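Local coordinates for cobalamin biosynthesis protein CobN (Mycobacterium tuberculosis, PDB 7C6O) that serves as the large, catalytic subunit of cobaltochelatase, the enzyme that inserts cobalt into the corrin ring on the way to cobalamin, at residues 74-79 / 100-105; 881-886 / 1056-1061; 1095-1100 / 1109-1114. All blocks are in the same frame, centred on the assembly; numbering follows the deposited sequence.

Contact 1: residues 74-79 / 100-105; sequences ELTDLL and IDTVIA
T76 OG1 bonds to two carbonyl oxygens of its own helix, L73 O and D72 O, which leaves T76 CG2 to meet T102 CG2 at 4.2 Å. T102 OG1 turns back likewise, to S98 O. No hydrogen bond crosses between 74-79 and 100-105. With the T102 hydroxyl lying beside its own backbone N (chi1 -65°), CG2 is the branch that faces helix 74-79. It meets L75 CD2 at 4.0 Å, the two side chains sliding past one another in opposite directions, and L79 CD1 at 4.1 Å. One turn along, L79 lies across V103 at roughly a right angle, its CD2 3.9 Å from V103 CG2. The short helical segments run nearly the same way, inclined by 30° with their axes 10.8 Å apart. Both helices lie on strand 84-89: L79 and V103 each rest on V85. Helix 72-79 leads into that strand and helix 97-105 leads out of it, successive connections of a parallel alpha/beta sheet. Because each threonine spends its hydroxyl on its own helix, the seam between the helices is purely apolar, made of methyl groups in van der Waals contact.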
ATOM      1  N   GLU A  74       1.107 -16.734  47.412  1.00 31.58           N
ATOM      2  CA  GLU A  74       0.378 -15.484  47.232  1.00 32.31           C
ATOM      3  C   GLU A  74      -1.081 -15.621  47.649  1.00 27.74           C
ATOM      4  O   GLU A  74      -1.664 -14.674  48.188  1.00 27.47           O
ATOM      5  CB  GLU A  74       0.483 -15.023  45.780  1.00 34.97           C
ATOM      6  CG  GLU A  74       1.852 -14.477  45.407  1.00 38.96           C
ATOM      7  CD  GLU A  74       1.999 -14.236  43.918  1.00 43.41           C
ATOM      8  OE1 GLU A  74       1.255 -14.865  43.136  1.00 44.19           O
ATOM      9  OE2 GLU A  74       2.861 -13.420  43.530  1.00 44.98           O
ATOM     10  N   LEU A  75      -1.681 -16.792  47.421  1.00 27.30           N
ATOM     11  CA  LEU A  75      -3.070 -17.001  47.818  1.00 25.35           C
ATOM     12  C   LEU A  75      -3.221 -16.959  49.334  1.00 25.99           C
ATOM     13  O   LEU A  75      -4.073 -16.235  49.863  1.00 25.24           O
ATOM     14  CB  LEU A  75      -3.585 -18.329  47.262  1.00 23.02           C
ATOM     15  CG  LEU A  75      -4.970 -18.773  47.748  1.00 22.93           C
ATOM     16  CD1 LEU A  75      -6.045 -17.760  47.357  1.00 22.69           C
ATOM     17  CD2 LEU A  75      -5.313 -20.157  47.216  1.00 24.58           C
ATOM     18  N   THR A  76      -2.399 -17.728  50.054  1.00 26.21           N
ATOM     19  CA  THR A  76      -2.505 -17.751  51.512  1.00 29.26           C
ATOM     20  C   THR A  76      -2.159 -16.397  52.122  1.00 28.30           C
ATOM     21  O   THR A  76      -2.751 -16.005  53.135  1.00 28.66           O
ATOM     22  CB  THR A  76      -1.606 -18.844  52.093  1.00 32.11           C
ATOM     23  OG1 THR A  76      -0.293 -18.736  51.529  1.00 34.28           O
ATOM     24  CG2 THR A  76      -2.175 -20.222  51.785  1.00 30.19           C
ATOM     25  N   ASP A  77      -1.210 -15.673  51.526  1.00 26.96           N
ATOM     26  CA  ASP A  77      -0.916 -14.320  51.991  1.00 28.92           C
ATOM     27  C   ASP A  77      -2.132 -13.413  51.845  1.00 29.01           C
ATOM     28  O   ASP A  77      -2.459 -12.647  52.759  1.00 29.18           O
ATOM     29  CB  ASP A  77       0.275 -13.742  51.225  1.00 31.39           C
ATOM     30  CG  ASP A  77       1.610 -14.264  51.730  1.00 36.50           C
ATOM     31  OD1 ASP A  77       1.626 -15.023  52.723  1.00 37.56           O
ATOM     32  OD2 ASP A  77       2.648 -13.909  51.129  1.00 37.82           O
ATOM     33  N   LEU A  78      -2.816 -13.486  50.700  1.00 24.72           N
ATOM     34  CA  LEU A  78      -4.018 -12.681  50.509  1.00 24.63           C
ATOM     35  C   LEU A  78      -5.135 -13.117  51.450  1.00 22.75           C
ATOM     36  O   LEU A  78      -5.894 -12.278  51.950  1.00 23.10           O
ATOM     37  CB  LEU A  78      -4.480 -12.766  49.055  1.00 25.42           C
ATOM     38  CG  LEU A  78      -3.644 -11.978  48.051  1.00 27.46           C
ATOM     39  CD1 LEU A  78      -3.996 -12.392  46.637  1.00 27.50           C
ATOM     40  CD2 LEU A  78      -3.874 -10.491  48.249  1.00 27.63           C
ATOM     41  N   LEU A  79      -5.251 -14.424  51.701  1.00 21.89           N
ATOM     42  CA  LEU A  79      -6.322 -14.924  52.559  1.00 24.18           C
ATOM     43  C   LEU A  79      -6.175 -14.434  53.992  1.00 27.29           C
ATOM     44  O   LEU A  79      -7.179 -14.243  54.689  1.00 25.92           O
ATOM     45  CB  LEU A  79      -6.352 -16.453  52.528  1.00 26.49           C
ATOM     46  CG  LEU A  79      -6.883 -17.106  51.254  1.00 28.97           C
ATOM     47  CD1 LEU A  79      -6.647 -18.607  51.283  1.00 31.72           C
ATOM     48  CD2 LEU A  79      -8.359 -16.801  51.088  1.00 30.36           C
ATOM     49  N   ILE A 100      -9.733 -23.442  45.466  1.00 23.07           N
ATOM     50  CA  ILE A 100     -11.008 -23.446  46.178  1.00 21.91           C
ATOM     51  C   ILE A 100     -10.895 -24.234  47.477  1.00 21.07           C
ATOM     52  O   ILE A 100     -11.361 -23.783  48.531  1.00 20.33           O
ATOM     53  CB  ILE A 100     -12.125 -23.991  45.269  1.00 21.07           C
ATOM     54  CG1 ILE A 100     -12.392 -23.020  44.116  1.00 21.44           C
ATOM     55  CG2 ILE A 100     -13.391 -24.241  46.076  1.00 20.78           C
ATOM     56  CD1 ILE A 100     -13.404 -23.527  43.102  1.00 19.68           C
ATOM     57  N   ASP A 101     -10.266 -25.413  47.434  1.00 22.38           N
ATOM     58  CA  ASP A 101     -10.117 -26.212  48.648  1.00 25.72           C
ATOM     59  C   ASP A 101      -9.321 -25.463  49.709  1.00 27.77           C
ATOM     60  O   ASP A 101      -9.627 -25.554  50.905  1.00 28.20           O
ATOM     61  CB  ASP A 101      -9.448 -27.548  48.328  1.00 29.74           C
ATOM     62  CG  ASP A 101     -10.362 -28.496  47.577  1.00 36.00           C
ATOM     63  OD1 ASP A 101     -11.593 -28.286  47.605  1.00 35.28           O
ATOM     64  OD2 ASP A 101      -9.850 -29.457  46.964  1.00 38.73           O
ATOM     65  N   THR A 102      -8.297 -24.712  49.291  1.00 27.93           N
ATOM     66  CA  THR A 102      -7.494 -23.953  50.245  1.00 27.53           C
ATOM     67  C   THR A 102      -8.321 -22.867  50.922  1.00 27.04           C
ATOM     68  O   THR A 102      -8.230 -22.674  52.141  1.00 27.08           O
ATOM     69  CB  THR A 102      -6.282 -23.344  49.538  1.00 27.21           C
ATOM     70  OG1 THR A 102      -5.424 -24.393  49.068  1.00 26.90           O
ATOM     71  CG2 THR A 102      -5.503 -22.442  50.483  1.00 27.82           C
ATOM     72  N   VAL A 103      -9.139 -22.151  50.149  1.00 25.15           N
ATOM     73  CA  VAL A 103      -9.968 -21.093  50.722  1.00 23.11           C
ATOM     74  C   VAL A 103     -10.964 -21.677  51.716  1.00 24.55           C
ATOM     75  O   VAL A 103     -11.123 -21.172  52.834  1.00 23.56           O
ATOM     76  CB  VAL A 103     -10.675 -20.307  49.602  1.00 21.91           C
ATOM     77  CG1 VAL A 103     -11.667 -19.316  50.190  1.00 21.67           C
ATOM     78  CG2 VAL A 103      -9.649 -19.588  48.746  1.00 20.63           C
ATOM     79  N   ILE A 104     -11.634 -22.763  51.329  1.00 29.19           N
ATOM     80  CA  ILE A 104     -12.646 -23.365  52.192  1.00 34.21           C
ATOM     81  C   ILE A 104     -12.013 -23.899  53.472  1.00 37.31           C
ATOM     82  O   ILE A 104     -12.564 -23.736  54.568  1.00 37.82           O
ATOM     83  CB  ILE A 104     -13.411 -24.460  51.426  1.00 34.74           C
ATOM     84  CG1 ILE A 104     -14.301 -23.822  50.355  1.00 35.20           C
ATOM     85  CG2 ILE A 104     -14.230 -25.319  52.379  1.00 33.79           C
ATOM     86  CD1 ILE A 104     -14.986 -24.817  49.456  1.00 36.87           C
ATOM     87  N   ALA A 105     -10.842 -24.531  53.358  1.00 37.52           N
ATOM     88  CA  ALA A 105     -10.176 -25.072  54.538  1.00 37.19           C
ATOM     89  C   ALA A 105      -9.723 -23.985  55.504  1.00 35.36           C
ATOM     90  O   ALA A 105      -9.547 -24.266  56.694  1.00 35.69           O
ATOM     91  CB  ALA A 105      -8.979 -25.927  54.122  1.00 36.67           C
TER

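Contact 2: residues 881-886 / 1056-1061; sequences VGLSVW and VAAKNT
V881, G882 and L883 run alongside V1056, A1057 and A1058 as parallel beta pairs, the two short strands inclined by 27°. G882 supplies both strong bonds: its N donates to V1056 O (2.8 Å), and its O takes the N-H of A1058 (2.7 Å). Farther on the strands drift apart, and the bond from S884 N to A1058 O is weak at 3.4 Å; a water joining S884 OG to A1058 O ties the pair together there. On one face of the sheet L883 lays CD1 against A1058 CB (3.9 Å), and V881 CG1 approaches the same methyl. Helix 853-874 covers this face, with L866 touching both V881 and A1058; helix 1072-1089 lies over the other.

These are the middle strands of a mostly parallel, Rossmann-like alpha/beta sheet. Strand 935-940 follows on the far side of 880-885, so the order of strands reverses direction here. In such folds the carboxyl ends of strands at a switch point commonly border a binding crevice.

At that end W886, the N-cap of the next helix, receives K1059 over one ring face. The lysine bends at chi2 and again at chi4, which takes CD past S884 and CE over the indole. CE sits 3.3 Å from the centroid of the six-membered ring of W886, a CH-pi contact, and K1059 NZ, 3.9 Å from that centroid and 20° off the normal, adds a cation-pi interaction. Y1074 and Y1077 also make edge-to-face ring contacts with the indole. K1059 NZ is held in place by a bond to N1060 O (2.8 Å), made in the carbonyl plane, and by a water 3.0 Å from NZ that also accepts from W886 N. Another water links S884 O to N1060 N and bonds weakly to the ammonium.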
ATOM      1  N   VAL A 881      19.445 -16.545  -5.272  1.00 15.97           N
ATOM      2  CA  VAL A 881      18.578 -15.643  -6.019  1.00 16.27           C
ATOM      3  C   VAL A 881      18.373 -14.389  -5.183  1.00 14.68           C
ATOM      4  O   VAL A 881      18.057 -14.478  -3.991  1.00 17.33           O
ATOM      5  CB  VAL A 881      17.227 -16.303  -6.349  1.00 17.38           C
ATOM      6  CG1 VAL A 881      16.277 -15.292  -6.975  1.00 14.39           C
ATOM      7  CG2 VAL A 881      17.429 -17.506  -7.266  1.00 17.22           C
ATOM      8  N   GLY A 882      18.568 -13.227  -5.800  1.00 14.05           N
ATOM      9  CA  GLY A 882      18.209 -11.961  -5.187  1.00 13.21           C
ATOM     10  C   GLY A 882      16.879 -11.496  -5.749  1.00 14.43           C
ATOM     11  O   GLY A 882      16.692 -11.451  -6.967  1.00 15.08           O
ATOM     12  N   LEU A 883      15.953 -11.166  -4.850  1.00 12.89           N
ATOM     13  CA  LEU A 883      14.599 -10.796  -5.247  1.00 14.02           C
ATOM     14  C   LEU A 883      14.187  -9.508  -4.553  1.00 16.92           C
ATOM     15  O   LEU A 883      14.337  -9.378  -3.334  1.00 17.65           O
ATOM     16  CB  LEU A 883      13.602 -11.910  -4.915  1.00 14.52           C
ATOM     17  CG  LEU A 883      12.149 -11.666  -5.334  1.00 11.10           C
ATOM     18  CD1 LEU A 883      12.016 -11.699  -6.855  1.00 12.32           C
ATOM     19  CD2 LEU A 883      11.212 -12.682  -4.684  1.00 12.48           C
ATOM     20  N   SER A 884      13.661  -8.563  -5.330  1.00 13.88           N
ATOM     21  CA  SER A 884      13.096  -7.338  -4.783  1.00 11.37           C
ATOM     22  C   SER A 884      11.595  -7.519  -4.601  1.00 12.82           C
ATOM     23  O   SER A 884      10.903  -7.977  -5.516  1.00 12.48           O
ATOM     24  CB  SER A 884      13.389  -6.149  -5.699  1.00 12.34           C
ATOM     25  OG  SER A 884      14.779  -5.881  -5.750  1.00 15.45           O
ATOM     26  N   VAL A 885      11.094  -7.161  -3.419  1.00 13.10           N
ATOM     27  CA  VAL A 885       9.727  -7.474  -3.014  1.00 14.53           C
ATOM     28  C   VAL A 885       9.058  -6.196  -2.527  1.00 14.39           C
ATOM     29  O   VAL A 885       9.561  -5.546  -1.601  1.00 13.62           O
ATOM     30  CB  VAL A 885       9.694  -8.554  -1.919  1.00 19.35           C
ATOM     31  CG1 VAL A 885       8.282  -8.753  -1.410  1.00 22.61           C
ATOM     32  CG2 VAL A 885      10.266  -9.865  -2.450  1.00 16.95           C
ATOM     33  N   TRP A 886       7.918  -5.854  -3.125  1.00 12.97           N
ATOM     34  CA  TRP A 886       7.197  -4.628  -2.817  1.00 14.15           C
ATOM     35  C   TRP A 886       5.857  -4.931  -2.159  1.00 15.48           C
ATOM     36  O   TRP A 886       5.225  -5.955  -2.432  1.00 12.66           O
ATOM     37  CB  TRP A 886       6.947  -3.799  -4.080  1.00 13.91           C
ATOM     38  CG  TRP A 886       8.182  -3.288  -4.745  1.00 12.61           C
ATOM     39  CD1 TRP A 886       9.408  -3.101  -4.176  1.00 12.73           C
ATOM     40  CD2 TRP A 886       8.312  -2.898  -6.117  1.00 11.10           C
ATOM     41  NE1 TRP A 886      10.294  -2.616  -5.110  1.00 14.60           N
ATOM     42  CE2 TRP A 886       9.644  -2.482  -6.310  1.00 12.81           C
ATOM     43  CE3 TRP A 886       7.431  -2.863  -7.203  1.00 14.64           C
ATOM     44  CZ2 TRP A 886      10.116  -2.034  -7.544  1.00 12.43           C
ATOM     45  CZ3 TRP A 886       7.900  -2.418  -8.426  1.00 15.77           C
ATOM     46  CH2 TRP A 886       9.230  -2.008  -8.586  1.00 13.04           C
ATOM     47  N   VAL A1056      21.359 -14.716  -9.658  1.00 17.71           N
ATOM     48  CA  VAL A1056      20.274 -14.160 -10.462  1.00 17.29           C
ATOM     49  C   VAL A1056      19.628 -13.035  -9.671  1.00 16.37           C
ATOM     50  O   VAL A1056      19.154 -13.259  -8.551  1.00 16.03           O
ATOM     51  CB  VAL A1056      19.205 -15.206 -10.818  1.00 23.56           C
ATOM     52  CG1 VAL A1056      18.414 -14.750 -12.032  1.00 27.85           C
ATOM     53  CG2 VAL A1056      19.811 -16.569 -11.028  1.00 26.94           C
ATOM     54  N   ALA A1057      19.579 -11.842 -10.256  1.00 13.75           N
ATOM     55  CA  ALA A1057      18.806 -10.740  -9.695  1.00 17.43           C
ATOM     56  C   ALA A1057      17.440 -10.722 -10.372  1.00 16.51           C
ATOM     57  O   ALA A1057      17.351 -10.537 -11.590  1.00 14.81           O
ATOM     58  CB  ALA A1057      19.532  -9.409  -9.882  1.00 17.15           C
ATOM     59  N   ALA A1058      16.381 -10.920  -9.592  1.00 15.68           N
ATOM     60  CA  ALA A1058      15.050 -11.106 -10.145  1.00 15.69           C
ATOM     61  C   ALA A1058      14.098 -10.017  -9.669  1.00 15.31           C
ATOM     62  O   ALA A1058      14.197  -9.526  -8.542  1.00 14.72           O
ATOM     63  CB  ALA A1058      14.484 -12.483  -9.770  1.00 14.83           C
ATOM     64  N   LYS A1059      13.179  -9.644 -10.555  1.00 14.51           N
ATOM     65  CA  LYS A1059      12.062  -8.769 -10.234  1.00 12.25           C
ATOM     66  C   LYS A1059      10.852  -9.271 -11.001  1.00 11.17           C
ATOM     67  O   LYS A1059      10.974  -9.680 -12.157  1.00 11.66           O
ATOM     68  CB  LYS A1059      12.346  -7.305 -10.600  1.00 12.16           C
ATOM     69  CG  LYS A1059      11.199  -6.354 -10.267  1.00 14.13           C
ATOM     70  CD  LYS A1059      10.975  -6.285  -8.765  1.00 13.02           C
ATOM     71  CE  LYS A1059       9.770  -5.425  -8.403  1.00 15.50           C
ATOM     72  NZ  LYS A1059       8.458  -6.113  -8.605  1.00 15.39           N
ATOM     73  N   ASN A1060       9.691  -9.253 -10.363  1.00  8.94           N
ATOM     74  CA  ASN A1060       8.481  -9.756 -10.993  1.00 11.58           C
ATOM     75  C   ASN A1060       7.609  -8.603 -11.471  1.00 14.64           C
ATOM     76  O   ASN A1060       7.489  -7.578 -10.796  1.00 16.28           O
ATOM     77  CB  ASN A1060       7.710 -10.658 -10.031  1.00 13.99           C
ATOM     78  CG  ASN A1060       8.481 -11.919  -9.683  1.00 14.37           C
ATOM     79  OD1 ASN A1060       9.214 -12.457 -10.515  1.00 14.72           O
ATOM     80  ND2 ASN A1060       8.327 -12.391  -8.453  1.00 13.53           N
ATOM     81  N   THR A1061       7.029  -8.770 -12.660  1.00 15.70           N
ATOM     82  CA  THR A1061       6.086  -7.820 -13.242  1.00 16.33           C
ATOM     83  C   THR A1061       4.706  -8.452 -13.143  1.00 14.54           C
ATOM     84  O   THR A1061       4.409  -9.416 -13.854  1.00 15.30           O
ATOM     85  CB  THR A1061       6.443  -7.495 -14.690  1.00 19.78           C
ATOM     86  OG1 THR A1061       6.440  -8.702 -15.465  1.00 18.63           O
ATOM     87  CG2 THR A1061       7.817  -6.860 -14.767  1.00 20.55           C
TER
HETATM   88  O   HOH W   1      15.890  -7.442  -7.727  1.00 15.42           O
HETATM   89  O   HOH W   2       9.291  -9.093  -7.404  1.00 15.60           O
HETATM   90  O   HOH W   3       7.416  -6.790  -5.895  1.00 16.25           O

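Contact 3: residues 1095-1100 / 1109-1114; sequences AYIGDN and RTLSEE
R1109 starts with CG wedged between its backbone N and carbonyl carbon (chi1 61°) and bends again at chi3, while D1099 holds its carboxylate anti to the backbone N (chi1 -173°); together these turns bring the edge of the guanidinium up to D1099 OD2. Both NH1 and NH2 of R1109 reach this single oxygen, D1099 OD2, at 3.2 Å each. It lies in the guanidinium plane, but the two flat groups stand 71° apart: NH2 uses the anti lone pair of OD2, whereas NH1 comes from above the carboxylate. R1109 NH1 also binds E1114 OE1 (2.8 Å). I1097 CG1 packs on E1114 CB (3.9 Å), the side chains at about a right angle. Behind this bridge I1097 and R1109 form a hydrogen-bonded antiparallel pair, I1097 N to R1109 O (2.7 Å) and R1109 N to I1097 O (3.1 Å). L1111 N then bonds A1095 O (2.7 Å) as strand becomes helix. T1110 and E1113 close that turn with a capping box, E1113 N donating to T1110 OG1 (3.1 Å). R1064 and R1107 also bind D1099 OD2, T1101 OG1 bonds D1099 OD1, and R1117 crowds R1109, so the carboxylates of D1099 and E1114 probably offset a dense cluster of arginine charge.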
ATOM      1  N   ALA A1095      20.111 -11.320 -14.805  1.00 16.34           N
ATOM      2  CA  ALA A1095      19.002 -10.443 -14.439  1.00 14.31           C
ATOM      3  C   ALA A1095      17.750 -10.957 -15.133  1.00 14.86           C
ATOM      4  O   ALA A1095      17.650 -10.893 -16.363  1.00 15.34           O
ATOM      5  CB  ALA A1095      19.293  -8.991 -14.820  1.00 15.24           C
ATOM      6  N   TYR A1096      16.809 -11.481 -14.354  1.00 14.26           N
ATOM      7  CA  TYR A1096      15.591 -12.074 -14.884  1.00 15.74           C
ATOM      8  C   TYR A1096      14.374 -11.255 -14.482  1.00 15.37           C
ATOM      9  O   TYR A1096      14.347 -10.627 -13.420  1.00 12.52           O
ATOM     10  CB  TYR A1096      15.391 -13.508 -14.381  1.00 13.22           C
ATOM     11  CG  TYR A1096      16.350 -14.540 -14.929  1.00 11.40           C
ATOM     12  CD1 TYR A1096      17.316 -14.205 -15.870  1.00 13.32           C
ATOM     13  CD2 TYR A1096      16.277 -15.863 -14.507  1.00 15.06           C
ATOM     14  CE1 TYR A1096      18.189 -15.158 -16.368  1.00 16.13           C
ATOM     15  CE2 TYR A1096      17.146 -16.821 -14.996  1.00 16.91           C
ATOM     16  CZ  TYR A1096      18.097 -16.465 -15.925  1.00 18.59           C
ATOM     17  OH  TYR A1096      18.959 -17.423 -16.410  1.00 21.44           O
ATOM     18  N   ILE A1097      13.358 -11.293 -15.340  1.00 16.18           N
ATOM     19  CA  ILE A1097      12.037 -10.747 -15.054  1.00 14.90           C
ATOM     20  C   ILE A1097      11.071 -11.920 -14.951  1.00 14.33           C
ATOM     21  O   ILE A1097      10.935 -12.705 -15.897  1.00 15.79           O
ATOM     22  CB  ILE A1097      11.578  -9.760 -16.139  1.00 14.59           C
ATOM     23  CG1 ILE A1097      12.397  -8.468 -16.083  1.00 14.69           C
ATOM     24  CG2 ILE A1097      10.088  -9.470 -16.008  1.00 15.57           C
ATOM     25  CD1 ILE A1097      12.159  -7.648 -14.838  1.00 15.03           C
ATOM     26  N   GLY A1098      10.409 -12.049 -13.806  1.00 12.33           N
ATOM     27  CA  GLY A1098       9.345 -13.025 -13.680  1.00 12.79           C
ATOM     28  C   GLY A1098       8.013 -12.413 -14.061  1.00 16.67           C
ATOM     29  O   GLY A1098       7.580 -11.437 -13.445  1.00 16.75           O
ATOM     30  N   ASP A1099       7.354 -12.959 -15.078  1.00 15.61           N
ATOM     31  CA  ASP A1099       6.100 -12.405 -15.583  1.00 14.83           C
ATOM     32  C   ASP A1099       4.947 -13.145 -14.914  1.00 14.66           C
ATOM     33  O   ASP A1099       4.594 -14.258 -15.312  1.00 19.20           O
ATOM     34  CB  ASP A1099       6.034 -12.514 -17.106  1.00 13.86           C
ATOM     35  CG  ASP A1099       4.826 -11.798 -17.698  1.00 17.13           C
ATOM     36  OD1 ASP A1099       3.942 -11.355 -16.934  1.00 18.30           O
ATOM     37  OD2 ASP A1099       4.763 -11.675 -18.942  1.00 16.83           O
ATOM     38  N   ASN A1100       4.351 -12.520 -13.898  1.00 14.38           N
ATOM     39  CA  ASN A1100       3.146 -13.043 -13.266  1.00 14.11           C
ATOM     40  C   ASN A1100       1.949 -12.126 -13.512  1.00 15.97           C
ATOM     41  O   ASN A1100       1.078 -11.969 -12.655  1.00 15.29           O
ATOM     42  CB  ASN A1100       3.359 -13.290 -11.769  1.00 13.12           C
ATOM     43  CG  ASN A1100       3.791 -12.044 -11.003  1.00 14.97           C
ATOM     44  OD1 ASN A1100       4.462 -11.163 -11.539  1.00 12.64           O
ATOM     45  ND2 ASN A1100       3.426 -11.986  -9.723  1.00 13.86           N
ATOM     46  N   ARG A1109      11.820 -14.392 -18.303  1.00 17.00           N
ATOM     47  CA  ARG A1109      12.677 -13.935 -19.383  1.00 20.08           C
ATOM     48  C   ARG A1109      13.793 -13.087 -18.794  1.00 17.36           C
ATOM     49  O   ARG A1109      13.729 -12.660 -17.638  1.00 17.43           O
ATOM     50  CB  ARG A1109      11.882 -13.155 -20.443  1.00 22.92           C
ATOM     51  CG  ARG A1109      11.193 -11.906 -19.938  1.00 23.62           C
ATOM     52  CD  ARG A1109      10.283 -11.325 -21.021  1.00 27.37           C
ATOM     53  NE  ARG A1109       9.122 -12.174 -21.271  1.00 26.27           N
ATOM     54  CZ  ARG A1109       7.916 -11.971 -20.746  1.00 25.27           C
ATOM     55  NH1 ARG A1109       7.698 -10.937 -19.946  1.00 20.24           N
ATOM     56  NH2 ARG A1109       6.923 -12.804 -21.027  1.00 27.17           N
ATOM     57  N   THR A1110      14.834 -12.869 -19.591  1.00 17.35           N
ATOM     58  CA  THR A1110      15.927 -12.031 -19.128  1.00 17.12           C
ATOM     59  C   THR A1110      15.508 -10.564 -19.150  1.00 15.71           C
ATOM     60  O   THR A1110      14.534 -10.176 -19.805  1.00 14.91           O
ATOM     61  CB  THR A1110      17.178 -12.231 -19.987  1.00 17.53           C
ATOM     62  OG1 THR A1110      16.955 -11.705 -21.302  1.00 14.83           O
ATOM     63  CG2 THR A1110      17.531 -13.712 -20.089  1.00 18.34           C
ATOM     64  N   LEU A1111      16.252  -9.746 -18.403  1.00 13.88           N
ATOM     65  CA  LEU A1111      15.999  -8.308 -18.407  1.00 13.64           C
ATOM     66  C   LEU A1111      16.207  -7.717 -19.796  1.00 14.47           C
ATOM     67  O   LEU A1111      15.461  -6.825 -20.217  1.00 14.83           O
ATOM     68  CB  LEU A1111      16.898  -7.618 -17.381  1.00 13.83           C
ATOM     69  CG  LEU A1111      16.810  -6.094 -17.266  1.00 14.28           C
ATOM     70  CD1 LEU A1111      15.379  -5.655 -16.987  1.00 12.25           C
ATOM     71  CD2 LEU A1111      17.751  -5.599 -16.177  1.00 11.73           C
ATOM     72  N   SER A1112      17.215  -8.199 -20.526  1.00 16.22           N
ATOM     73  CA  SER A1112      17.421  -7.721 -21.890  1.00 19.67           C
ATOM     74  C   SER A1112      16.227  -8.054 -22.777  1.00 18.38           C
ATOM     75  O   SER A1112      15.792  -7.221 -23.582  1.00 15.95           O
ATOM     76  CB  SER A1112      18.700  -8.316 -22.476  1.00 21.55           C
ATOM     77  OG  SER A1112      18.826  -7.963 -23.843  1.00 25.39           O
ATOM     78  N   GLU A1113      15.684  -9.268 -22.638  1.00 14.41           N
ATOM     79  CA  GLU A1113      14.510  -9.658 -23.414  1.00 17.39           C
ATOM     80  C   GLU A1113      13.304  -8.796 -23.066  1.00 16.23           C
ATOM     81  O   GLU A1113      12.569  -8.356 -23.957  1.00 16.77           O
ATOM     82  CB  GLU A1113      14.191 -11.139 -23.180  1.00 17.26           C
ATOM     83  CG  GLU A1113      15.152 -12.100 -23.870  1.00 20.44           C
ATOM     84  CD  GLU A1113      14.957 -13.546 -23.439  1.00 25.67           C
ATOM     85  OE1 GLU A1113      14.300 -13.789 -22.404  1.00 21.98           O
ATOM     86  OE2 GLU A1113      15.468 -14.445 -24.138  1.00 29.24           O
ATOM     87  N   GLU A1114      13.077  -8.551 -21.774  1.00 14.29           N
ATOM     88  CA  GLU A1114      11.930  -7.741 -21.375  1.00 13.62           C
ATOM     89  C   GLU A1114      12.088  -6.296 -21.833  1.00 14.04           C
ATOM     90  O   GLU A1114      11.104  -5.650 -22.213  1.00 15.44           O
ATOM     91  CB  GLU A1114      11.737  -7.816 -19.859  1.00 13.65           C
ATOM     92  CG  GLU A1114      10.604  -6.942 -19.317  1.00 15.62           C
ATOM     93  CD  GLU A1114       9.216  -7.456 -19.659  1.00 19.94           C
ATOM     94  OE1 GLU A1114       9.100  -8.516 -20.308  1.00 21.17           O
ATOM     95  OE2 GLU A1114       8.229  -6.796 -19.271  1.00 23.49           O
TER

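In the fold
From the N terminus the three contacts come in series; none nests in or crosses another. Contact 1 closes the short loop through strand 84-89 in the N-terminal alpha/beta domain, pairing two helices on one face of its four-stranded sheet. Its centre lies about 62 Å from that of contact 2 and about 71 Å from that of contact 3. Contact 2 bridges 169 intervening residues and brings strand 1056-1061 back beside 880-885. Contact 3 then closes a local hairpin at the edge of the same sheet and leads into helix 1111-1123. Strands 1056-1061 and 1094-1099 are neighbours, probably bonded from G1098 N to K1059 O (2.9 Å), so contacts 2 and 3 belong to one continuous sheet.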